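Local coordinates for protein pilin (PDB 3GLD) that forms, as the major subunit stacked by isopeptide bonds, the pilus that the bacterium needs for adhesion to host cells, aggregation and biofilm formation, at residues V113-T118 and F153-D158; T20-L25 and T80-F85. The protein carries 2 engineered substitutions. All blocks are in the same frame, centred on the assembly; numbering follows the deposited sequence.

Contact 1 (V113-T118 and F153-D158); sequences VSYDTT and FKNSLD
Two antiparallel pairs attach the short strand 113-114 to the edge of strand 153-157 in the N-terminal immunoglobulin-like β-sandwich; regular backbone pairing stops after Ser114, and side chains carry the contact from there. Ser114 and Ser156 form the hydrogen-bonded pair, with Ser114 N 2.9 Å from Ser156 O and Ser156 N 3.0 Å from Ser114 O. Their small polar side chains suit the wetter face, where they barely meet and a water lies 2.5 Å from Ser114 OG.

The other face is more closely packed: apolar at Val113 and Leu157, with the amide of Asn155 buried beside them. Val113 and Leu157 form the non-hydrogen-bonded pair, crossing obliquely with Val113 CG2 3.8 Å from Leu157 CD1. Asn155 has CG anti to the carbonyl carbon, so that OD1 accepts a nearly straight bond from Asp116 N at 2.6 Å. That N-H sits 30° above the carbonyl plane, and Tyr115 packs obliquely against the amide. The buried Phe153 ring packs on Phe41, Tyr120 and Ala104, and its edge meets a carbonyl in plane, Phe153 CE1 lying 3.3 Å from Thr118 O.

Asp116 takes over from strand pairing with two oxygens suited to several donors. Asp116 OD2 uses its anti lone pair to accept from Lys154 N at 3.0 Å, while OD1 closes an Asx turn with Thr118 N. Thr118 OG1 adds a very short bond of 2.5 Å to the syn lone pair of Asp116 OD1.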
loop_
_atom_site.group_PDB
_atom_site.type_symbol
_atom_site.label_atom_id
_atom_site.label_comp_id
_atom_site.label_asym_id
_atom_site.label_seq_id
_atom_site.Cartn_x
_atom_site.Cartn_y
_atom_site.Cartn_z
ATOM N N VAL A 113 -4.451 -2.416 1.865
ATOM C CA VAL A 113 -3.420 -3.434 1.565
ATOM C C VAL A 113 -3.941 -4.867 1.571
ATOM O O VAL A 113 -4.569 -5.304 2.522
ATOM C CB VAL A 113 -2.182 -3.337 2.512
ATOM C CG1 VAL A 113 -1.183 -4.460 2.211
ATOM C CG2 VAL A 113 -1.512 -1.960 2.367
ATOM N N SER A 114 -3.673 -5.576 0.484
ATOM C CA SER A 114 -3.942 -7.000 0.377
ATOM C C SER A 114 -2.637 -7.743 0.627
ATOM O O SER A 114 -1.636 -7.496 -0.054
ATOM C CB SER A 114 -4.442 -7.333 -1.023
ATOM O OG SER A 114 -5.671 -6.679 -1.285
ATOM N N TYR A 115 -2.662 -8.657 1.594
ATOM C CA TYR A 115 -1.455 -9.311 2.068
ATOM C C TYR A 115 -1.084 -10.569 1.296
ATOM O O TYR A 115 -1.953 -11.384 0.950
ATOM C CB TYR A 115 -1.580 -9.593 3.567
ATOM C CG TYR A 115 -1.390 -8.337 4.387
ATOM C CD1 TYR A 115 -0.133 -7.995 4.893
ATOM C CD2 TYR A 115 -2.457 -7.466 4.621
ATOM C CE1 TYR A 115 0.045 -6.833 5.635
ATOM C CE2 TYR A 115 -2.291 -6.302 5.352
ATOM C CZ TYR A 115 -1.041 -5.985 5.851
ATOM O OH TYR A 115 -0.892 -4.832 6.574
ATOM N N ASP A 116 0.209 -10.713 1.015
ATOM C CA ASP A 116 0.739 -11.938 0.416
ATOM C C ASP A 116 0.553 -13.117 1.366
ATOM O O ASP A 116 1.004 -13.088 2.518
ATOM C CB ASP A 116 2.214 -11.770 0.049
ATOM C CG ASP A 116 2.704 -12.849 -0.908
ATOM O OD1 ASP A 116 2.101 -13.943 -0.929
ATOM O OD2 ASP A 116 3.679 -12.596 -1.648
ATOM N N THR A 117 -0.122 -14.152 0.881
ATOM C CA THR A 117 -0.399 -15.336 1.690
ATOM C C THR A 117 0.668 -16.422 1.525
ATOM O O THR A 117 0.602 -17.468 2.184
ATOM C CB THR A 117 -1.811 -15.929 1.413
ATOM O OG1 THR A 117 -1.962 -16.190 0.006
ATOM C CG2 THR A 117 -2.910 -14.954 1.875
ATOM N N THR A 118 1.651 -16.162 0.660
ATOM C CA THR A 118 2.711 -17.141 0.363
ATOM C C THR A 118 3.390 -17.695 1.622
ATOM O O THR A 118 3.649 -16.979 2.591
ATOM C CB THR A 118 3.755 -16.571 -0.634
ATOM O OG1 THR A 118 3.080 -16.072 -1.798
ATOM C CG2 THR A 118 4.756 -17.638 -1.071
ATOM N N PHE A 153 8.135 -11.384 -0.953
ATOM C CA PHE A 153 6.726 -11.161 -0.658
ATOM C C PHE A 153 6.227 -9.898 -1.393
ATOM O O PHE A 153 6.928 -8.880 -1.444
ATOM C CB PHE A 153 6.521 -11.021 0.848
ATOM C CG PHE A 153 6.663 -12.316 1.608
ATOM C CD1 PHE A 153 5.612 -13.226 1.669
ATOM C CD2 PHE A 153 7.844 -12.613 2.290
ATOM C CE1 PHE A 153 5.730 -14.432 2.383
ATOM C CE2 PHE A 153 7.970 -13.799 3.011
ATOM C CZ PHE A 153 6.909 -14.712 3.056
ATOM N N LYS A 154 5.023 -9.965 -1.960
ATOM C CA LYS A 154 4.481 -8.843 -2.737
ATOM C C LYS A 154 3.064 -8.539 -2.267
ATOM O O LYS A 154 2.128 -9.224 -2.658
ATOM C CB LYS A 154 4.500 -9.160 -4.240
ATOM C CG LYS A 154 4.122 -7.964 -5.147
ATOM C CD LYS A 154 4.531 -8.140 -6.623
ATOM C CE LYS A 154 3.599 -9.098 -7.362
ATOM N NZ LYS A 154 3.732 -8.992 -8.853
ATOM N N ASN A 155 2.923 -7.557 -1.379
ATOM C CA ASN A 155 1.606 -7.051 -1.018
ATOM C C ASN A 155 1.105 -6.067 -2.079
ATOM O O ASN A 155 1.910 -5.503 -2.839
ATOM C CB ASN A 155 1.631 -6.383 0.353
ATOM C CG ASN A 155 1.867 -7.366 1.485
ATOM O OD1 ASN A 155 1.756 -8.598 1.324
ATOM N ND2 ASN A 155 2.196 -6.824 2.651
ATOM N N SER A 156 -0.213 -5.878 -2.146
ATOM C CA SER A 156 -0.811 -4.917 -3.101
ATOM C C SER A 156 -1.450 -3.749 -2.361
ATOM O O SER A 156 -2.237 -3.940 -1.434
ATOM C CB SER A 156 -1.837 -5.581 -4.034
ATOM O OG SER A 156 -2.200 -4.678 -5.086
ATOM N N LEU A 157 -1.063 -2.540 -2.742
ATOM C CA LEU A 157 -1.657 -1.338 -2.167
ATOM C C LEU A 157 -2.731 -0.819 -3.120
ATOM O O LEU A 157 -2.445 -0.415 -4.254
ATOM C CB LEU A 157 -0.594 -0.264 -1.937
ATOM C CG LEU A 157 -1.105 1.081 -1.426
ATOM C CD1 LEU A 157 -1.641 0.992 0.000
ATOM C CD2 LEU A 157 0.030 2.115 -1.538
ATOM N N ASP A 158 -3.968 -0.854 -2.656
ATOM C CA ASP A 158 -5.088 -0.279 -3.419
ATOM C C ASP A 158 -5.313 1.172 -2.943
ATOM O O ASP A 158 -4.866 1.564 -1.865
ATOM C CB ASP A 158 -6.353 -1.148 -3.268
ATOM C CG ASP A 158 -7.428 -0.850 -4.345
ATOM O OD1 ASP A 158 -7.220 0.013 -5.232
ATOM O OD2 ASP A 158 -8.485 -1.496 -4.299
HETATM O O HOH W 1 -5.706 -4.225 -1.538
#

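Contact 2 (T20-L25 and T80-F85); sequences TVTKNL and TKTAEF
CG of Lys23 stands anti to its backbone N (chi1 177°), and bends at chi2 (54°) and chi4 (60°) turn the chain to run forward along its own strand, one of an antiparallel pair in the sheet of the N-terminal immunoglobulin-like domain. This course brings Lys23 NZ to 3.0 Å from Asn24 O, which it approaches from above the carbonyl plane. Lysine offers both a long aliphatic stem, buried against Phe41, and an amine at its tip that makes a cation-pi contact with Phe39. Burial among aromatic rings would tend to lower the amine's pKa, towards the neutral, nucleophilic form required for an isopeptide bond, but the cation-pi contact and the carbonyl bond work against this, so the net effect is left open.

The backbone beneath is regular. Val21 and Ala83 form one hydrogen-bonded pair, with Val21 N 2.7 Å from Ala83 O along an almost perfectly straight bond. Lys23 and Lys81 form the other, Lys23 N reaching Lys81 O at 2.7 Å nearly along the C=O axis. Although paired, the two lysines part at their tips: Lys81 extends to a salt bridge with Asp74.

Val21 shares the inner face with Lys23. Its CG2 branch, anti to the carbonyl carbon, meets the Phe85 ring obliquely, where a compact branched residue and a broad ring can fill the sandwich interior together with Phe41. The outer face is exposed for much of its length and carries threonines, whose β-branching suits extended backbone and whose hydroxyls tolerate water. Thr22 and Thr82 lie side by side, with Thr22 OG1 3.8 Å from Thr82 CG2. Diagonally across the strands, methyl meets methyl at 3.8 Å, Thr22 CG2 against Thr80 CG2.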
loop_
_atom_site.group_PDB
_atom_site.type_symbol
_atom_site.label_atom_id
_atom_site.label_comp_id
_atom_site.label_asym_id
_atom_site.label_seq_id
_atom_site.Cartn_x
_atom_site.Cartn_y
_atom_site.Cartn_z
ATOM N N THR A 20 18.007 -13.533 3.340
ATOM C CA THR A 20 17.462 -12.253 2.897
ATOM C C THR A 20 15.984 -12.408 2.543
ATOM O O THR A 20 15.617 -13.329 1.840
ATOM C CB THR A 20 18.223 -11.714 1.664
ATOM O OG1 THR A 20 19.540 -11.340 2.074
ATOM C CG2 THR A 20 17.539 -10.453 1.079
ATOM N N VAL A 21 15.151 -11.497 3.041
ATOM C CA VAL A 21 13.748 -11.437 2.626
ATOM C C VAL A 21 13.545 -10.170 1.798
ATOM O O VAL A 21 13.953 -9.091 2.214
ATOM C CB VAL A 21 12.794 -11.414 3.833
ATOM C CG1 VAL A 21 11.339 -11.230 3.369
ATOM C CG2 VAL A 21 12.926 -12.685 4.637
ATOM N N THR A 22 12.930 -10.304 0.628
ATOM C CA THR A 22 12.665 -9.137 -0.217
ATOM C C THR A 22 11.174 -8.841 -0.185
ATOM O O THR A 22 10.341 -9.735 -0.363
ATOM C CB THR A 22 13.117 -9.342 -1.681
ATOM O OG1 THR A 22 14.535 -9.532 -1.722
ATOM C CG2 THR A 22 12.778 -8.130 -2.530
ATOM N N LYS A 23 10.845 -7.582 0.075
ATOM C CA LYS A 23 9.448 -7.152 0.099
ATOM C C LYS A 23 9.215 -6.132 -1.004
ATOM O O LYS A 23 9.973 -5.172 -1.144
ATOM C CB LYS A 23 9.087 -6.587 1.485
ATOM C CG LYS A 23 7.662 -6.031 1.633
ATOM C CD LYS A 23 6.593 -7.045 1.218
ATOM C CE LYS A 23 5.219 -6.597 1.607
ATOM N NZ LYS A 23 4.827 -5.292 0.980
ATOM N N ASN A 24 8.183 -6.372 -1.802
ATOM C CA ASN A 24 7.755 -5.444 -2.824
ATOM C C ASN A 24 6.319 -4.995 -2.532
ATOM O O ASN A 24 5.533 -5.739 -1.946
ATOM C CB ASN A 24 7.833 -6.091 -4.213
ATOM C CG ASN A 24 9.267 -6.196 -4.749
ATOM O OD1 ASN A 24 9.735 -7.285 -5.091
ATOM N ND2 ASN A 24 9.952 -5.064 -4.848
ATOM N N LEU A 25 5.986 -3.767 -2.911
ATOM C CA LEU A 25 4.613 -3.299 -2.782
ATOM C C LEU A 25 4.095 -2.936 -4.168
ATOM O O LEU A 25 4.523 -1.955 -4.770
ATOM C CB LEU A 25 4.535 -2.122 -1.812
ATOM C CG LEU A 25 3.183 -1.550 -1.390
ATOM C CD1 LEU A 25 2.409 -2.520 -0.511
ATOM C CD2 LEU A 25 3.415 -0.232 -0.646
ATOM N N THR A 80 10.900 -1.437 -3.110
ATOM C CA THR A 80 11.492 -2.735 -2.819
ATOM C C THR A 80 12.311 -2.566 -1.549
ATOM O O THR A 80 13.178 -1.698 -1.496
ATOM C CB THR A 80 12.406 -3.208 -3.970
ATOM O OG1 THR A 80 11.605 -3.453 -5.138
ATOM C CG2 THR A 80 13.134 -4.509 -3.591
ATOM N N LYS A 81 11.997 -3.362 -0.527
ATOM C CA LYS A 81 12.705 -3.344 0.760
ATOM C C LYS A 81 13.255 -4.744 1.081
ATOM O O LYS A 81 12.700 -5.758 0.637
ATOM C CB LYS A 81 11.758 -2.937 1.895
ATOM C CG LYS A 81 11.017 -1.634 1.691
ATOM C CD LYS A 81 11.893 -0.429 1.993
ATOM C CE LYS A 81 11.096 0.864 1.796
ATOM N NZ LYS A 81 11.932 2.022 2.117
ATOM N N THR A 82 14.327 -4.803 1.868
ATOM C CA THR A 82 14.862 -6.104 2.276
ATOM C C THR A 82 15.052 -6.156 3.784
ATOM O O THR A 82 15.213 -5.127 4.424
ATOM C CB THR A 82 16.184 -6.463 1.560
ATOM O OG1 THR A 82 17.146 -5.459 1.856
ATOM C CG2 THR A 82 15.996 -6.521 0.051
ATOM N N ALA A 83 14.990 -7.368 4.330
ATOM C CA ALA A 83 15.247 -7.638 5.740
ATOM C C ALA A 83 15.981 -8.976 5.830
ATOM O O ALA A 83 16.051 -9.700 4.845
ATOM C CB ALA A 83 13.928 -7.701 6.505
ATOM N N GLU A 84 16.526 -9.301 6.998
ATOM C CA GLU A 84 17.268 -10.556 7.157
ATOM C C GLU A 84 16.823 -11.378 8.355
ATOM O O GLU A 84 16.488 -10.823 9.390
ATOM C CB GLU A 84 18.771 -10.271 7.281
ATOM C CG GLU A 84 19.513 -10.468 5.986
ATOM C CD GLU A 84 20.955 -9.985 6.054
ATOM O OE1 GLU A 84 21.311 -9.262 7.020
ATOM O OE2 GLU A 84 21.728 -10.338 5.137
ATOM N N PHE A 85 16.803 -12.696 8.197
ATOM C CA PHE A 85 16.779 -13.580 9.356
ATOM C C PHE A 85 18.221 -13.941 9.692
ATOM O O PHE A 85 19.027 -14.188 8.790
ATOM C CB PHE A 85 15.980 -14.847 9.071
ATOM C CG PHE A 85 14.507 -14.595 8.907
ATOM C CD1 PHE A 85 13.736 -14.189 9.993
ATOM C CD2 PHE A 85 13.905 -14.752 7.671
ATOM C CE1 PHE A 85 12.376 -13.948 9.851
ATOM C CE2 PHE A 85 12.545 -14.519 7.515
ATOM C CZ PHE A 85 11.781 -14.113 8.612
#

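In the fold
Both segments of contact 2 precede those of contact 1 in the sequence, and the two centres lie 13 Å apart in one sheet of the N-terminal domain. Strands 18-27 and 151-169 run parallel as neighbours, joined by Phe153 N to Thr22 O and Phe153 O to Asn24 N, both 2.8 Å. Strands 80-86 and 113-114 flank this central pair. Lys23 of contact 2 and Asn155 of contact 1 are the isopeptide partners of the natural pilin, but here they remain unlinked, Lys23 NZ standing 3.7 Å from Asn155 CG. Nearby is the engineered Ala104, which replaces the glutamate whose side chain promotes the bond in the natural protein. The cross-link would tie the domain's first strand to its last.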